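PDB 5KCI: uncharacterized protein YPL067C from Saccharomyces cerevisiae, which is of unknown function but has been linked with the histidine triad and with amyloid toxicity, and probably resembles histidine triad proteins. Local coordinates for residues Q58-K63 with Q159-I164; Q62-S67 with A88-D93; Q72-A77 with S84-V89; K79-S84 with L105-K110; V111-H116 with A128-F133. One frame throughout, in Å; residues are numbered along the deposited sequence. Where two conformers were deposited one is given.

Contact 1 (Q58-K63 with Q159-I164). With SO4 (sulfate ion), chain D.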
# COMPACT_ATOMS: atom_id res chain seq x y z
N GLN A 58 -2.51 15.92 -7.42
CA GLN A 58 -3.86 16.36 -7.75
C GLN A 58 -4.60 15.28 -8.52
O GLN A 58 -5.81 15.10 -8.34
CB GLN A 58 -3.81 17.66 -8.55
CG GLN A 58 -5.18 18.23 -8.90
CD GLN A 58 -6.01 18.57 -7.67
OE1 GLN A 58 -7.23 18.47 -7.70
NE2 GLN A 58 -5.35 19.02 -6.61
N TYR A 59 -3.89 14.57 -9.38
CA TYR A 59 -4.52 13.53 -10.18
C TYR A 59 -5.10 12.47 -9.26
O TYR A 59 -6.27 12.13 -9.35
CB TYR A 59 -3.51 12.89 -11.12
CG TYR A 59 -4.13 11.78 -11.96
CD1 TYR A 59 -4.87 12.07 -13.09
CD2 TYR A 59 -3.98 10.45 -11.60
CE1 TYR A 59 -5.45 11.07 -13.86
CE2 TYR A 59 -4.55 9.43 -12.36
CZ TYR A 59 -5.28 9.75 -13.48
OH TYR A 59 -5.85 8.75 -14.23
N VAL A 60 -4.28 11.99 -8.33
CA VAL A 60 -4.72 10.92 -7.43
C VAL A 60 -5.89 11.41 -6.59
O VAL A 60 -6.90 10.71 -6.45
CB VAL A 60 -3.55 10.44 -6.56
CG1 VAL A 60 -4.03 9.45 -5.52
CG2 VAL A 60 -2.49 9.79 -7.46
N LEU A 61 -5.77 12.61 -6.02
CA LEU A 61 -6.88 13.16 -5.25
C LEU A 61 -8.15 13.12 -6.06
O LEU A 61 -9.20 12.72 -5.55
CB LEU A 61 -6.60 14.61 -4.84
CG LEU A 61 -5.58 14.82 -3.75
CD1 LEU A 61 -5.20 16.30 -3.71
CD2 LEU A 61 -6.10 14.33 -2.39
N GLN A 62 -8.06 13.53 -7.33
CA GLN A 62 -9.23 13.56 -8.20
C GLN A 62 -9.80 12.16 -8.38
O GLN A 62 -11.01 11.97 -8.29
CB GLN A 62 -8.86 14.15 -9.57
CG GLN A 62 -8.45 15.63 -9.55
CD GLN A 62 -9.65 16.56 -9.59
OE1 GLN A 62 -10.68 16.24 -10.18
NE2 GLN A 62 -9.51 17.73 -8.97
N LYS A 63 -8.93 11.19 -8.66
CA LYS A 63 -9.38 9.82 -8.93
C LYS A 63 -9.99 9.17 -7.70
O LYS A 63 -10.91 8.36 -7.83
CB LYS A 63 -8.22 8.96 -9.42
CG LYS A 63 -7.61 9.34 -10.76
CD LYS A 63 -8.64 9.47 -11.89
CE LYS A 63 -9.34 8.16 -12.20
NZ LYS A 63 -10.46 8.39 -13.16
N GLN A 159 9.91 8.29 -3.10
CA GLN A 159 8.47 8.24 -3.31
C GLN A 159 8.06 9.17 -4.44
O GLN A 159 8.79 10.08 -4.84
CB GLN A 159 7.72 8.61 -2.03
CG GLN A 159 7.91 10.06 -1.63
CD GLN A 159 7.06 10.50 -0.44
OE1 GLN A 159 6.07 9.85 -0.07
NE2 GLN A 159 7.46 11.62 0.17
N SER A 160 6.86 8.93 -4.96
CA SER A 160 6.15 9.92 -5.74
C SER A 160 4.84 10.23 -5.03
O SER A 160 4.49 9.60 -4.03
CB SER A 160 5.90 9.41 -7.16
OG SER A 160 7.14 9.20 -7.80
N VAL A 161 4.16 11.26 -5.50
CA VAL A 161 2.87 11.62 -4.94
C VAL A 161 3.05 11.86 -3.45
O VAL A 161 2.38 11.22 -2.63
CB VAL A 161 1.83 10.52 -5.19
CG1 VAL A 161 0.43 11.00 -4.83
CG2 VAL A 161 1.91 10.05 -6.66
N ALA A 162 3.96 12.76 -3.09
CA ALA A 162 4.34 12.87 -1.68
C ALA A 162 3.31 13.58 -0.82
O ALA A 162 3.43 13.54 0.41
CB ALA A 162 5.68 13.58 -1.57
N ARG A 163 2.29 14.20 -1.41
CA ARG A 163 1.29 14.91 -0.63
C ARG A 163 0.15 14.02 -0.20
O ARG A 163 -0.71 14.46 0.57
CB ARG A 163 0.75 16.12 -1.42
CG ARG A 163 1.74 17.28 -1.60
CD ARG A 163 1.20 18.40 -2.49
NE ARG A 163 0.60 19.50 -1.72
CZ ARG A 163 1.21 20.64 -1.42
NH1 ARG A 163 2.46 20.89 -1.81
NH2 ARG A 163 0.56 21.56 -0.72
N ILE A 164 0.13 12.74 -0.62
CA ILE A 164 -0.91 11.83 -0.19
C ILE A 164 -0.23 10.60 0.38
O ILE A 164 0.56 9.94 -0.31
CB ILE A 164 -1.85 11.42 -1.34
CG1 ILE A 164 -2.26 12.63 -2.18
CG2 ILE A 164 -3.07 10.66 -0.77
CD1 ILE A 164 -2.91 12.32 -3.46
S SO4 D . 5.89 5.41 -4.32
O1 SO4 D . 5.30 6.75 -4.56
O2 SO4 D . 5.78 4.97 -2.94
O3 SO4 D . 5.21 4.41 -5.17
O4 SO4 D . 7.31 5.44 -4.67
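Val60 on helix 56-64 faces Val161 with their CA atoms 8.0 Å apart, and one residue further along the helix the CA of Leu61 stands 7.9 Å from that of Ile164. Val161 to Ile164 form a type I beta turn that leads into strand 165-172, the strand carrying His166 and His168, an arrangement consistent with a histidine-triad-like site. No hydrogen bond joins the two segments, and their meeting surface is aliphatic. Ile164 reaches across with its longer branch: CG1 lies anti to the carbonyl carbon, and an extended chi2 (167°) carries the terminal methyl in between Val60 and Leu61. There CD1 lies 3.7 Å from Val60 CB and equally 3.7 Å from Leu61 CG. Val60 CG2, the branch beside the backbone N, meets Val161 CG1 more loosely at 4.1 Å. Trp108 of strand 102-109 touches Val60, Val161 and Ile164 alike, and a bond from Arg163 N to Asn57 OD1 fastens the turn to the helix start. Away from the loop, Gln62 NE2 bonds Gln58 OE1 at 2.7 Å, almost straight at 175° and in the carbonyl plane. A sulfate, probably from the crystallisation liquor, is held by His166 NE2, His168 NE2 and Asn154 ND2, and Ser160 N donates to its O1 at 2.7 Å.

Contact 2 (Q62-S67 with A88-D93)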
# COMPACT_ATOMS: atom_id res chain seq x y z
N GLN A 62 -8.06 13.53 -7.33
CA GLN A 62 -9.23 13.56 -8.20
C GLN A 62 -9.80 12.16 -8.38
O GLN A 62 -11.01 11.97 -8.29
CB GLN A 62 -8.86 14.15 -9.57
CG GLN A 62 -8.45 15.63 -9.55
CD GLN A 62 -9.65 16.56 -9.59
OE1 GLN A 62 -10.68 16.24 -10.18
NE2 GLN A 62 -9.51 17.73 -8.97
N LYS A 63 -8.93 11.19 -8.66
CA LYS A 63 -9.38 9.82 -8.93
C LYS A 63 -9.99 9.17 -7.70
O LYS A 63 -10.91 8.36 -7.83
CB LYS A 63 -8.22 8.96 -9.42
CG LYS A 63 -7.61 9.34 -10.76
CD LYS A 63 -8.64 9.47 -11.89
CE LYS A 63 -9.34 8.16 -12.20
NZ LYS A 63 -10.46 8.39 -13.16
N LEU A 64 -9.47 9.48 -6.52
CA LEU A 64 -9.97 8.85 -5.30
C LEU A 64 -11.22 9.54 -4.78
O LEU A 64 -11.85 9.02 -3.86
CB LEU A 64 -8.89 8.86 -4.22
CG LEU A 64 -7.69 7.95 -4.47
CD1 LEU A 64 -6.68 8.01 -3.35
CD2 LEU A 64 -8.13 6.51 -4.66
N GLY A 65 -11.58 10.68 -5.36
CA GLY A 65 -12.72 11.46 -4.89
C GLY A 65 -12.41 12.33 -3.71
O GLY A 65 -13.31 12.64 -2.92
N TRP A 66 -11.14 12.71 -3.53
CA TRP A 66 -10.70 13.43 -2.35
C TRP A 66 -10.41 14.91 -2.62
O TRP A 66 -9.94 15.60 -1.71
CB TRP A 66 -9.46 12.76 -1.76
CG TRP A 66 -9.71 11.33 -1.28
CD1 TRP A 66 -10.90 10.64 -1.28
CD2 TRP A 66 -8.74 10.42 -0.73
NE1 TRP A 66 -10.73 9.37 -0.76
CE2 TRP A 66 -9.41 9.20 -0.43
CE3 TRP A 66 -7.36 10.51 -0.48
CZ2 TRP A 66 -8.75 8.09 0.11
CZ3 TRP A 66 -6.72 9.40 0.06
CH2 TRP A 66 -7.42 8.20 0.35
N SER A 67 -10.66 15.40 -3.83
CA SER A 67 -10.42 16.80 -4.13
C SER A 67 -11.35 17.71 -3.32
O SER A 67 -12.38 17.29 -2.80
CB SER A 67 -10.62 17.07 -5.63
OG SER A 67 -11.96 16.84 -6.01
N ALA A 88 -8.25 4.11 0.68
CA ALA A 88 -8.60 3.33 -0.50
C ALA A 88 -7.46 2.37 -0.80
O ALA A 88 -6.28 2.73 -0.68
CB ALA A 88 -8.86 4.24 -1.70
N VAL A 89 -7.80 1.15 -1.19
CA VAL A 89 -6.81 0.14 -1.56
C VAL A 89 -6.94 -0.13 -3.06
O VAL A 89 -8.05 -0.29 -3.58
CB VAL A 89 -6.96 -1.14 -0.71
CG1 VAL A 89 -8.31 -1.74 -0.88
CG2 VAL A 89 -5.89 -2.15 -1.08
N ARG A 90 -5.80 -0.14 -3.75
CA ARG A 90 -5.73 -0.38 -5.18
C ARG A 90 -4.64 -1.39 -5.47
O ARG A 90 -3.70 -1.54 -4.69
CB ARG A 90 -5.42 0.91 -5.96
CG ARG A 90 -6.46 2.00 -5.83
CD ARG A 90 -7.66 1.71 -6.70
NE ARG A 90 -8.66 2.78 -6.68
CZ ARG A 90 -9.59 2.92 -5.74
NH1 ARG A 90 -9.66 2.09 -4.72
NH2 ARG A 90 -10.46 3.93 -5.82
N ALA A 91 -4.79 -2.14 -6.56
CA ALA A 91 -3.68 -2.92 -7.07
C ALA A 91 -2.63 -1.99 -7.66
O ALA A 91 -2.96 -1.01 -8.32
CB ALA A 91 -4.16 -3.93 -8.12
N ASN A 92 -1.35 -2.26 -7.37
CA ASN A 92 -0.27 -1.49 -7.98
C ASN A 92 -0.20 -1.83 -9.46
O ASN A 92 -0.05 -3.00 -9.83
CB ASN A 92 1.08 -1.76 -7.31
CG ASN A 92 2.15 -0.73 -7.71
OD1 ASN A 92 2.20 -0.28 -8.86
ND2 ASN A 92 3.02 -0.38 -6.77
N ASP A 93 -0.31 -0.81 -10.33
CA ASP A 93 -0.26 -1.05 -11.77
C ASP A 93 1.12 -1.48 -12.24
O ASP A 93 1.24 -2.12 -13.30
CB ASP A 93 -0.69 0.21 -12.54
CG ASP A 93 -2.19 0.43 -12.52
OD1 ASP A 93 -2.94 -0.57 -12.52
OD2 ASP A 93 -2.62 1.61 -12.49
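Arg90 bends sharply at its second torsion (chi2 -78°), which curls the guanidinium back beside its own strand and turns one face to Leu64. Leu64 CD2 rests over that face, 3.7 Å from Arg90 NH2, the leucine and arginine chains running antiparallel alongside one another. The same methyl lies 3.8 Å from Ala88 CB, so a single leucine branch spans two strand residues whose side chains point to the same side of the sheet. Rotation of the guanidinium is restrained by Arg90 NH1, which bonds Val89 O at 3.1 Å; the donor stands well above the carbonyl plane, though the acceptor is in the guanidinium plane. Helix 56-64 ends here in a Schellman motif: Gly65, with positive phi, closes one bond from its N to Gln62 O, and Trp66 N reaches back to Leu61 O at 2.8 Å. That reversal brings the Trp66 indole up to edge strand 87-91 of the antiparallel sheet. Ala88 N lies at the ring edge, near its plane, 4.1 Å from Trp66 CZ2. Leu64 CB covers one indole face toward the rim, Lys110 makes a cation-pi contact with the same ring, and a zinc ion lies about 4 Å from the side chain of Ala88, nearest atoms.

Contact 3 (Q72-A77 with S84-V89)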
# COMPACT_ATOMS: atom_id res chain seq x y z
N GLN A 72 -17.81 16.70 1.93
CA GLN A 72 -16.89 16.50 3.05
C GLN A 72 -17.62 15.68 4.11
O GLN A 72 -18.31 16.23 4.97
CB GLN A 72 -16.39 17.83 3.60
CG GLN A 72 -15.24 18.46 2.79
CD GLN A 72 -15.58 19.83 2.20
OE1 GLN A 72 -16.74 20.25 2.18
NE2 GLN A 72 -14.56 20.52 1.71
N LEU A 73 -17.47 14.36 4.03
CA LEU A 73 -17.92 13.44 5.08
C LEU A 73 -16.90 13.35 6.20
O LEU A 73 -16.64 12.27 6.74
CB LEU A 73 -18.20 12.07 4.48
CG LEU A 73 -19.23 11.96 3.35
CD1 LEU A 73 -18.64 12.31 1.99
CD2 LEU A 73 -19.83 10.56 3.32
N GLU A 74 -16.32 14.48 6.57
CA GLU A 74 -15.18 14.55 7.46
C GLU A 74 -15.57 15.15 8.80
O GLU A 74 -16.62 15.79 8.93
CB GLU A 74 -14.06 15.40 6.84
CG GLU A 74 -13.06 14.64 5.99
CD GLU A 74 -11.65 15.18 6.15
OE1 GLU A 74 -11.51 16.39 6.41
OE2 GLU A 74 -10.69 14.39 6.02
N ASN A 75 -14.71 14.94 9.78
CA ASN A 75 -14.74 15.73 11.00
C ASN A 75 -13.38 16.37 11.25
O ASN A 75 -13.05 16.73 12.38
CB ASN A 75 -15.18 14.87 12.19
CG ASN A 75 -16.60 15.19 12.64
OD1 ASN A 75 -17.02 16.35 12.62
ND2 ASN A 75 -17.34 14.17 13.03
N ALA A 76 -12.57 16.51 10.19
CA ALA A 76 -11.26 17.14 10.25
C ALA A 76 -10.31 16.42 11.21
O ALA A 76 -9.15 16.17 10.86
CB ALA A 76 -11.40 18.61 10.63
N ALA A 77 -10.78 16.08 12.41
CA ALA A 77 -9.98 15.39 13.41
C ALA A 77 -10.09 13.87 13.33
O ALA A 77 -9.55 13.17 14.19
CB ALA A 77 -10.40 15.83 14.82
N SER A 84 -14.31 4.33 6.21
CA SER A 84 -13.91 3.84 4.90
C SER A 84 -13.74 4.97 3.88
O SER A 84 -13.09 4.77 2.85
CB SER A 84 -14.92 2.81 4.39
OG SER A 84 -16.20 3.36 4.17
N THR A 85 -14.30 6.15 4.15
CA THR A 85 -14.12 7.27 3.25
C THR A 85 -12.73 7.87 3.31
O THR A 85 -12.42 8.74 2.50
CB THR A 85 -15.13 8.39 3.56
OG1 THR A 85 -14.77 8.99 4.81
CG2 THR A 85 -16.54 7.85 3.66
N LEU A 86 -11.92 7.47 4.29
CA LEU A 86 -10.63 8.09 4.54
C LEU A 86 -9.48 7.30 3.93
O LEU A 86 -8.32 7.70 4.11
CB LEU A 86 -10.40 8.23 6.05
CG LEU A 86 -11.36 9.19 6.79
CD1 LEU A 86 -11.04 9.24 8.27
CD2 LEU A 86 -11.29 10.58 6.20
N TYR A 87 -9.75 6.18 3.26
CA TYR A 87 -8.68 5.40 2.67
C TYR A 87 -9.19 4.66 1.44
O TYR A 87 -10.40 4.56 1.19
CB TYR A 87 -8.09 4.42 3.71
CG TYR A 87 -9.10 3.49 4.32
CD1 TYR A 87 -9.47 2.29 3.71
CD2 TYR A 87 -9.70 3.81 5.52
CE1 TYR A 87 -10.41 1.44 4.31
CE2 TYR A 87 -10.64 2.98 6.12
CZ TYR A 87 -11.00 1.81 5.51
OH TYR A 87 -11.94 0.99 6.11
N ALA A 88 -8.25 4.11 0.68
CA ALA A 88 -8.60 3.33 -0.50
C ALA A 88 -7.46 2.37 -0.80
O ALA A 88 -6.28 2.73 -0.68
CB ALA A 88 -8.86 4.24 -1.70
N VAL A 89 -7.80 1.15 -1.19
CA VAL A 89 -6.81 0.14 -1.56
C VAL A 89 -6.94 -0.13 -3.06
O VAL A 89 -8.05 -0.29 -3.58
CB VAL A 89 -6.96 -1.14 -0.71
CG1 VAL A 89 -8.31 -1.74 -0.88
CG2 VAL A 89 -5.89 -2.15 -1.08
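Leu73 and Thr85 approach to 7.5 Å between CA atoms, and Glu74 and Leu86 to 8.4 Å, as the irregular segment 72-77 passes the chain just before it enters strand 87-91. The side chains meet lightly, with no hydrogen bond between the segments. Leu73 directs its CB toward Thr85 and ends in a methyl-to-methyl contact, CD2 of Leu73 lying 4.3 Å from CG2 of Thr85. Beside it, Glu74 bends at its second torsion (chi2 -143°), and this swings the carboxylate over toward Leu86, whose CD2 sits 3.9 Å from Glu74 OE2. That pairing sets a charged oxygen against a methyl, so it offers contact without any polar grip. Both Leu73 and Glu74 are exposed and poorly ordered, and their positions are correspondingly less certain. The other segment is better anchored. Leu86, buried, also packs on Ala78 and Lys110, while Lys110 bonds Thr85 O through its NZ and touches the Glu74 side chain. Thr85 OG1 makes a weak bond with Ser83 OG, and the Tyr87 ring, where the strand begins, meets Phe133 edge-to-face. Backbone bonds of Leu86 with Lys110 and of Ala88 with Trp108 attach this segment to strand 102-109. The arrangement is that of a poorly ordered surface loop lying against the lead-in to the edge strand of an antiparallel sheet.

Contact 4 (K79-S84 with L105-K110)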
# COMPACT_ATOMS: atom_id res chain seq x y z
N LYS A 79 -9.55 10.09 12.99
CA LYS A 79 -8.37 9.23 13.01
C LYS A 79 -8.21 8.50 11.69
O LYS A 79 -9.20 8.13 11.06
CB LYS A 79 -8.46 8.21 14.16
CG LYS A 79 -8.01 8.69 15.54
CD LYS A 79 -8.39 7.69 16.65
CE LYS A 79 -7.50 6.45 16.67
NZ LYS A 79 -8.01 5.38 17.62
N ALA A 80 -6.96 8.29 11.27
CA ALA A 80 -6.67 7.52 10.08
C ALA A 80 -7.38 6.18 10.18
O ALA A 80 -7.46 5.61 11.27
CB ALA A 80 -5.17 7.30 9.95
N PHE A 81 -7.99 5.74 9.09
CA PHE A 81 -8.66 4.44 8.96
C PHE A 81 -9.94 4.33 9.79
O PHE A 81 -10.56 3.25 9.81
CB PHE A 81 -7.71 3.29 9.34
CG PHE A 81 -6.41 3.33 8.59
CD1 PHE A 81 -6.39 3.44 7.20
CD2 PHE A 81 -5.21 3.29 9.28
CE1 PHE A 81 -5.20 3.50 6.51
CE2 PHE A 81 -4.02 3.35 8.60
CZ PHE A 81 -4.00 3.47 7.22
N SER A 82 -10.38 5.41 10.46
CA SER A 82 -11.58 5.38 11.29
C SER A 82 -12.85 5.29 10.48
O SER A 82 -13.91 4.99 11.04
CB SER A 82 -11.68 6.64 12.15
OG SER A 82 -11.88 7.74 11.30
N SER A 83 -12.79 5.57 9.18
CA SER A 83 -13.96 5.52 8.31
C SER A 83 -13.50 5.13 6.91
O SER A 83 -12.42 5.54 6.48
CB SER A 83 -14.66 6.88 8.26
OG SER A 83 -15.64 6.89 7.24
N SER A 84 -14.31 4.33 6.21
CA SER A 84 -13.91 3.84 4.90
C SER A 84 -13.74 4.97 3.88
O SER A 84 -13.09 4.77 2.85
CB SER A 84 -14.92 2.81 4.39
OG SER A 84 -16.20 3.36 4.17
N LEU A 105 -0.12 -4.38 -3.43
CA LEU A 105 -1.23 -3.43 -3.33
C LEU A 105 -0.70 -2.10 -2.82
O LEU A 105 0.40 -2.03 -2.28
CB LEU A 105 -2.32 -3.92 -2.38
CG LEU A 105 -2.86 -5.33 -2.62
CD1 LEU A 105 -3.93 -5.66 -1.58
CD2 LEU A 105 -3.43 -5.45 -4.03
N VAL A 106 -1.51 -1.06 -3.00
CA VAL A 106 -1.23 0.28 -2.50
C VAL A 106 -2.43 0.71 -1.68
O VAL A 106 -3.56 0.62 -2.15
CB VAL A 106 -0.96 1.29 -3.62
CG1 VAL A 106 -0.63 2.69 -3.01
CG2 VAL A 106 0.18 0.80 -4.50
N LEU A 107 -2.16 1.16 -0.46
CA LEU A 107 -3.15 1.68 0.46
C LEU A 107 -2.95 3.18 0.62
O LEU A 107 -1.99 3.62 1.25
CB LEU A 107 -2.99 1.00 1.82
CG LEU A 107 -3.80 1.55 2.98
CD1 LEU A 107 -5.29 1.40 2.73
CD2 LEU A 107 -3.39 0.80 4.27
N TRP A 108 -3.89 3.94 0.09
CA TRP A 108 -3.91 5.40 0.16
C TRP A 108 -4.70 5.84 1.39
O TRP A 108 -5.75 5.26 1.72
CB TRP A 108 -4.56 5.98 -1.10
CG TRP A 108 -3.83 5.64 -2.33
CD1 TRP A 108 -4.04 4.56 -3.15
CD2 TRP A 108 -2.75 6.37 -2.89
NE1 TRP A 108 -3.15 4.59 -4.21
CE2 TRP A 108 -2.35 5.70 -4.07
CE3 TRP A 108 -2.08 7.55 -2.53
CZ2 TRP A 108 -1.30 6.16 -4.87
CZ3 TRP A 108 -1.05 8.00 -3.32
CH2 TRP A 108 -0.66 7.31 -4.46
N SER A 109 -4.21 6.88 2.06
CA SER A 109 -4.89 7.39 3.25
C SER A 109 -4.98 8.92 3.20
O SER A 109 -3.98 9.59 2.96
CB SER A 109 -4.17 6.98 4.53
OG SER A 109 -4.84 7.48 5.67
N LYS A 110 -6.19 9.44 3.42
CA LYS A 110 -6.42 10.88 3.54
C LYS A 110 -5.68 11.47 4.74
O LYS A 110 -5.33 12.65 4.73
CB LYS A 110 -7.91 11.16 3.70
CG LYS A 110 -8.71 11.36 2.43
CD LYS A 110 -10.02 12.09 2.76
CE LYS A 110 -11.14 11.75 1.77
NZ LYS A 110 -12.51 11.84 2.38
O HOH W 1 -7.26 7.04 6.67
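Phe81 packs its ring against Leu107 and Ser109 of strand 102-109, in the buried layer between the antiparallel sheet and helix 120-135. The ring reaches in from its turn and the leucine out from the strand to meet it, and CE1 of Phe81 lies 3.9 Å from CD2 of Leu107, with the methyl placed obliquely to the ring. Ser109 OG is likewise oblique, 4.1 Å from Phe81 CE1. Phe81 is the third residue of a type II beta turn from Lys79 to Ser82 and has positive phi there. Lys79 O closes that turn twice over: Ser82 N bonds it at 3.0 Å and Ser82 OG at 2.7 Å, the hydroxyl approaching in the carbonyl plane on a lone pair. Within the turn, Ala80 CB sits above the margin of one face of the Phe81 ring. Phe133 of helix 120-135 stacks on Phe81, and Met130 of the same helix touches both Phe81 and Leu107, so the turn is wedged between helix and sheet. With its OG anti to the backbone N (chi1 -180°), Ser109 bonds Val111 O, just beyond its own strand. The same hydroxyl receives the water that bridges the segments, which accepts from Phe81 N at 2.8 Å and donates to Ser109 OG at 2.7 Å.

Contact 5 (V111-H116 with A128-F133)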
# COMPACT_ATOMS: atom_id res chain seq x y z
N VAL A 111 -5.50 10.67 5.78
CA VAL A 111 -4.79 11.06 6.99
C VAL A 111 -3.38 10.50 6.89
O VAL A 111 -3.18 9.29 6.76
CB VAL A 111 -5.49 10.55 8.25
CG1 VAL A 111 -4.79 11.05 9.50
CG2 VAL A 111 -6.95 10.98 8.26
N ALA A 112 -2.40 11.39 6.94
CA ALA A 112 -1.02 10.92 6.93
C ALA A 112 -0.73 10.17 8.23
O ALA A 112 -1.29 10.48 9.29
CB ALA A 112 -0.07 12.11 6.74
N LEU A 113 0.14 9.18 8.12
CA LEU A 113 0.72 8.45 9.24
C LEU A 113 2.23 8.66 9.20
O LEU A 113 2.89 8.21 8.24
CB LEU A 113 0.38 6.96 9.17
CG LEU A 113 -1.12 6.68 9.26
CD1 LEU A 113 -1.68 6.45 7.87
CD2 LEU A 113 -1.41 5.49 10.17
N PRO A 114 2.88 9.37 10.27
CA PRO A 114 4.31 9.75 10.21
C PRO A 114 5.26 8.59 10.51
O PRO A 114 6.08 8.62 11.45
CB PRO A 114 4.40 10.85 11.28
CG PRO A 114 2.99 11.17 11.72
CD PRO A 114 2.17 9.98 11.41
N VAL A 115 5.21 7.55 9.67
CA VAL A 115 5.90 6.31 9.99
C VAL A 115 7.42 6.37 9.91
O VAL A 115 8.09 5.40 10.31
CB VAL A 115 5.38 5.17 9.08
CG1 VAL A 115 3.90 4.98 9.28
CG2 VAL A 115 5.68 5.48 7.60
N HIS A 116 8.00 7.44 9.36
CA HIS A 116 9.43 7.63 9.27
C HIS A 116 9.81 8.94 9.96
O HIS A 116 10.61 9.71 9.43
CB HIS A 116 9.91 7.65 7.81
CG HIS A 116 9.71 6.36 7.07
ND1 HIS A 116 10.26 5.17 7.48
CD2 HIS A 116 9.08 6.09 5.90
CE1 HIS A 116 9.94 4.21 6.63
NE2 HIS A 116 9.22 4.74 5.66
N ALA A 128 2.32 1.54 14.73
CA ALA A 128 1.38 0.74 15.50
C ALA A 128 -0.03 0.86 14.94
O ALA A 128 -0.76 -0.13 14.87
CB ALA A 128 1.40 1.16 16.98
N ARG A 129 -0.41 2.08 14.53
CA ARG A 129 -1.73 2.28 13.93
C ARG A 129 -1.88 1.53 12.62
O ARG A 129 -2.91 0.87 12.38
CB ARG A 129 -1.99 3.77 13.69
CG ARG A 129 -3.37 4.09 13.13
CD ARG A 129 -4.48 3.82 14.14
NE ARG A 129 -5.79 4.21 13.62
CZ ARG A 129 -6.95 3.86 14.17
NH1 ARG A 129 -7.00 3.10 15.26
NH2 ARG A 129 -8.09 4.26 13.62
N MET A 130 -0.87 1.61 11.74
CA MET A 130 -0.94 0.85 10.49
C MET A 130 -1.07 -0.64 10.78
O MET A 130 -1.88 -1.36 10.16
CB MET A 130 0.31 1.11 9.65
CG MET A 130 0.33 0.32 8.35
SD MET A 130 -1.05 0.70 7.25
CE MET A 130 -0.55 2.34 6.85
N ASN A 131 -0.24 -1.13 11.70
CA ASN A 131 -0.29 -2.55 12.05
C ASN A 131 -1.67 -2.96 12.55
O ASN A 131 -2.21 -4.00 12.13
CB ASN A 131 0.81 -2.87 13.07
CG ASN A 131 2.17 -2.99 12.42
OD1 ASN A 131 2.29 -3.42 11.27
ND2 ASN A 131 3.21 -2.67 13.17
N ALA A 132 -2.26 -2.17 13.45
CA ALA A 132 -3.58 -2.49 13.97
C ALA A 132 -4.61 -2.52 12.86
O ALA A 132 -5.50 -3.41 12.84
CB ALA A 132 -3.98 -1.46 15.03
N PHE A 133 -4.50 -1.60 11.92
CA PHE A 133 -5.44 -1.54 10.81
C PHE A 133 -5.39 -2.81 9.99
O PHE A 133 -6.42 -3.41 9.69
CB PHE A 133 -5.13 -0.36 9.90
CG PHE A 133 -6.04 -0.25 8.72
CD1 PHE A 133 -7.40 -0.09 8.88
CD2 PHE A 133 -5.53 -0.31 7.43
CE1 PHE A 133 -8.25 0.02 7.76
CE2 PHE A 133 -6.36 -0.19 6.33
CZ PHE A 133 -7.72 -0.01 6.50
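Leu113, the first residue of an inverse gamma turn centred on Pro114, packs against Arg129 and Met130, joining the link after strand 102-109 to helix 120-135. The turn is closed by Val115 N to Leu113 O at 2.8 Å, and just before the proline the Leu113 side chain points at the helix. Its two methyls divide the work. CD2 rests on the aliphatic root of Arg129, 3.8 Å from CG and 4.0 Å from CB of that residue, and also comes within 4.2 Å of Met130 N; CD1 has a looser contact, 4.4 Å from Met130 CE. Arg129 chi1 (-177°) carries CG opposite the main-chain nitrogen, and a bend at chi2 (68°) follows, exposing CB and CG to the leucine while the guanidinium travels on to other partners. Those are backbone oxygens: NH2 bonds Ala80 O, and NH1 bonds Ala199 O at the chain's C-terminus. The charged end is thus engaged although its stem lies in an apolar contact. Phe165 of strand 165-172 touches both Leu113 and Met130, and Phe81 of the 79-82 turn also touches Leu113, so the leucine is buried among turn, helix and strand. This is the hydrophobic layer of an alpha+beta fold, a helix packed on one face of an antiparallel sheet.

How the contacts relate
Contacts 4 and 5 are buried, and both draw on the layer between helix 120-135 and the sheet. Contacts 1 and 2 are partly buried, both start from helix 56-64, and both rest on Trp108, whose side chain leaves strand 102-109 away from the face that bears Leu107; the two therefore cover the other side of the sheet. Contact 3, with two of its four touching residues exposed, is the most peripheral, yet shares strand 87-91 with contact 2. Chemistry follows place: aliphatic in contact 1, guanidinium and indole in contact 2, loose methyl and carboxylate touches in contact 3, aromatic with a water bridge in contact 4, leucine on an arginine stem and a methionine in contact 5.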